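Local coordinates for 1,4-dihydroxy-2-naphthoyl-CoA hydrolase (PDB 4K00), which hydrolyses the thioester 1,4-dihydroxy-2-naphthoyl-CoA to 1,4-dihydroxy-2-naphthoate and free CoA, a step in phylloquinone (vitamin K1) biosynthesis, at residues Glu38-Ser43 and Thr133-Leu138. Numbering follows the deposited sequence.
Sequences ESWLSS and TAICDL
A single water joins Trp40 to Ala134: it accepts the indole N-H, with NE1 of Trp40 2.9 Å from its oxygen, and can donate to the carbonyl O of Ala134, 2.8 Å away, though that oxygen competes with other acceptors for the water's protons. Both water and carbonyl lie at the edge of the indole, near its plane, so the bridge lies in the plane along which the indole N-H points. The same carbonyl oxygen also sits 3.9 Å from CZ2 of Trp40. Beside this polar link the benzo end of the ring makes the apolar contact: CZ2 of Trp40 packs 3.9 Å from CB of Ala134, while CH2 of Trp40 meets CG1 of Ile135 at 3.8 Å, the two side chains crossing at about a right angle. With CG anti to the backbone N (chi1 169°), the indole reaches from helix 26-43 to helix 129-136. Leu82 and Ile84 of strand 77-86 also pack on Trp40, and Ile84 touches Ile135 as well, so in this hotdog fold the long helix and the C-terminal helix share a patch of the sheet. A phenylalanine in place of Trp40 would probably leave the water without its N-H donor and open a gap beside Ala134 and Ile135. The contact thus illustrates how a buried tryptophan can join two helices with no direct hydrogen bond between 38-43 and 133-138, its benzo edge packing on side chains while water satisfies its one polar group.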
ATOM      1  N   GLU A  38       9.915   6.398  11.851  1.00 17.82           N
ATOM      2  CA  GLU A  38      10.291   7.504  10.987  1.00 16.73           C
ATOM      3  C   GLU A  38      10.023   8.860  11.612  1.00 17.25           C
ATOM      4  O   GLU A  38      10.788   9.796  11.398  1.00 16.87           O
ATOM      5  CB  GLU A  38       9.607   7.399   9.620  1.00 14.85           C
ATOM      6  CG  GLU A  38      10.177   6.278   8.759  1.00 15.70           C
ATOM      7  CD  GLU A  38       9.404   6.099   7.471  1.00 15.61           C
ATOM      8  OE1 GLU A  38       8.505   5.236   7.450  1.00 17.36           O
ATOM      9  OE2 GLU A  38       9.717   6.815   6.496  1.00 16.98           O
ATOM     10  N   SER A  39       8.936   8.972  12.380  1.00 16.52           N
ATOM     11  CA  SER A  39       8.603  10.233  13.023  1.00 19.72           C
ATOM     12  C   SER A  39       9.597  10.506  14.150  1.00 18.48           C
ATOM     13  O   SER A  39      10.005  11.648  14.379  1.00 20.15           O
ATOM     14  CB  SER A  39       7.180  10.222  13.575  1.00 20.99           C
ATOM     15  OG  SER A  39       6.234   9.989  12.549  1.00 30.62           O
ATOM     16  N   TRP A  40      10.006   9.455  14.839  1.00 18.73           N
ATOM     17  CA  TRP A  40      11.010   9.606  15.869  1.00 20.56           C
ATOM     18  C   TRP A  40      12.328  10.093  15.243  1.00 20.42           C
ATOM     19  O   TRP A  40      12.947  11.032  15.737  1.00 20.39           O
ATOM     20  CB  TRP A  40      11.199   8.292  16.630  1.00 21.26           C
ATOM     21  CG  TRP A  40      12.383   8.301  17.521  1.00 22.21           C
ATOM     22  CD1 TRP A  40      12.499   8.918  18.724  1.00 23.42           C
ATOM     23  CD2 TRP A  40      13.641   7.686  17.259  1.00 25.10           C
ATOM     24  NE1 TRP A  40      13.747   8.702  19.245  1.00 23.88           N
ATOM     25  CE2 TRP A  40      14.472   7.954  18.361  1.00 23.72           C
ATOM     26  CE3 TRP A  40      14.137   6.907  16.210  1.00 25.81           C
ATOM     27  CZ2 TRP A  40      15.784   7.488  18.439  1.00 25.52           C
ATOM     28  CZ3 TRP A  40      15.442   6.451  16.284  1.00 29.87           C
ATOM     29  CH2 TRP A  40      16.250   6.742  17.395  1.00 26.26           C
ATOM     30  N   LEU A  41      12.736   9.462  14.144  1.00 22.30           N
ATOM     31  CA  LEU A  41      13.930   9.897  13.401  1.00 21.64           C
ATOM     32  C   LEU A  41      13.871  11.379  13.063  1.00 20.82           C
ATOM     33  O   LEU A  41      14.843  12.107  13.258  1.00 21.56           O
ATOM     34  CB  LEU A  41      14.063   9.110  12.085  1.00 23.04           C
ATOM     35  CG  LEU A  41      14.495   7.648  12.180  1.00 25.50           C
ATOM     36  CD1 LEU A  41      14.478   7.012  10.798  1.00 23.72           C
ATOM     37  CD2 LEU A  41      15.857   7.520  12.828  1.00 26.60           C
ATOM     38  N   SER A  42      12.727  11.809  12.540  0.50 22.97           N
ATOM     39  CA  SER A  42      12.508  13.205  12.169  0.50 23.47           C
ATOM     40  C   SER A  42      12.614  14.133  13.378  0.50 24.82           C
ATOM     41  O   SER A  42      13.224  15.201  13.303  0.50 22.60           O
ATOM     42  CB  SER A  42      11.127  13.353  11.521  0.50 24.11           C
ATOM     43  OG  SER A  42      10.900  14.673  11.076  0.50 27.61           O
ATOM     44  N   SER A  43      12.020  13.722  14.494  1.00 25.08           N
ATOM     45  CA  SER A  43      12.104  14.488  15.736  1.00 25.61           C
ATOM     46  C   SER A  43      13.545  14.601  16.219  1.00 24.56           C
ATOM     47  O   SER A  43      13.922  15.587  16.853  1.00 27.82           O
ATOM     48  CB  SER A  43      11.257  13.841  16.833  1.00 28.26           C
ATOM     49  OG  SER A  43      11.955  12.770  17.439  1.00 27.47           O
ATOM     50  N   THR A 133      23.611   8.294  19.292  1.00 27.66           N
ATOM     51  CA  THR A 133      23.383   9.380  20.219  1.00 27.17           C
ATOM     52  C   THR A 133      21.884   9.572  20.496  1.00 26.65           C
ATOM     53  O   THR A 133      21.472   9.688  21.653  1.00 24.00           O
ATOM     54  CB  THR A 133      24.016  10.680  19.680  1.00 29.45           C
ATOM     55  OG1 THR A 133      25.420  10.471  19.494  1.00 32.69           O
ATOM     56  CG2 THR A 133      23.776  11.831  20.625  1.00 30.82           C
ATOM     57  N   ALA A 134      21.075   9.591  19.438  1.00 23.90           N
ATOM     58  CA  ALA A 134      19.619   9.681  19.574  1.00 24.69           C
ATOM     59  C   ALA A 134      19.027   8.534  20.390  1.00 24.79           C
ATOM     60  O   ALA A 134      18.140   8.746  21.227  1.00 21.77           O
ATOM     61  CB  ALA A 134      18.963   9.723  18.206  1.00 23.86           C
ATOM     62  N   ILE A 135      19.512   7.317  20.144  1.00 19.43           N
ATOM     63  CA  ILE A 135      19.005   6.159  20.869  1.00 20.30           C
ATOM     64  C   ILE A 135      19.353   6.250  22.360  1.00 21.65           C
ATOM     65  O   ILE A 135      18.529   5.909  23.208  1.00 25.87           O
ATOM     66  CB  ILE A 135      19.526   4.823  20.277  1.00 21.36           C
ATOM     67  CG1 ILE A 135      18.971   4.608  18.859  1.00 21.82           C
ATOM     68  CG2 ILE A 135      19.091   3.659  21.152  1.00 22.48           C
ATOM     69  CD1 ILE A 135      19.678   3.507  18.092  1.00 21.21           C
ATOM     70  N   CYS A 136      20.564   6.711  22.670  1.00 22.09           N
ATOM     71  CA  CYS A 136      21.017   6.895  24.064  1.00 25.46           C
ATOM     72  C   CYS A 136      20.156   7.921  24.777  1.00 27.63           C
ATOM     73  O   CYS A 136      19.899   7.818  25.976  1.00 28.10           O
ATOM     74  CB  CYS A 136      22.451   7.426  24.101  1.00 25.17           C
ATOM     75  SG  CYS A 136      23.742   6.249  23.657  1.00 26.52           S
ATOM     76  N   ASP A 137      19.772   8.948  24.034  1.00 28.00           N
ATOM     77  CA  ASP A 137      18.828   9.941  24.526  1.00 31.25           C
ATOM     78  C   ASP A 137      19.219  10.484  25.901  1.00 31.63           C
ATOM     79  O   ASP A 137      18.405  10.480  26.828  1.00 34.01           O
ATOM     80  CB  ASP A 137      17.442   9.323  24.611  1.00 32.77           C
ATOM     81  CG  ASP A 137      16.372  10.361  24.820  1.00 36.32           C
ATOM     82  OD1 ASP A 137      16.605  11.534  24.451  1.00 35.13           O
ATOM     83  OD2 ASP A 137      15.319  10.007  25.381  1.00 36.37           O
ATOM     84  N   LEU A 138      20.456  10.957  26.031  1.00 29.27           N
ATOM     85  CA  LEU A 138      20.924  11.487  27.307  1.00 29.72           C
ATOM     86  C   LEU A 138      20.319  12.841  27.693  1.00 32.99           C
ATOM     87  O   LEU A 138      20.492  13.289  28.814  1.00 32.15           O
ATOM     88  CB  LEU A 138      22.452  11.573  27.336  1.00 29.32           C
ATOM     89  CG  LEU A 138      23.158  10.232  27.142  1.00 27.60           C
ATOM     90  CD1 LEU A 138      24.659  10.425  27.173  1.00 27.44           C
ATOM     91  CD2 LEU A 138      22.718   9.221  28.195  1.00 26.99           C
TER
HETATM   92  O   HOH W   1      15.602   9.877  21.212  1.00 33.49           O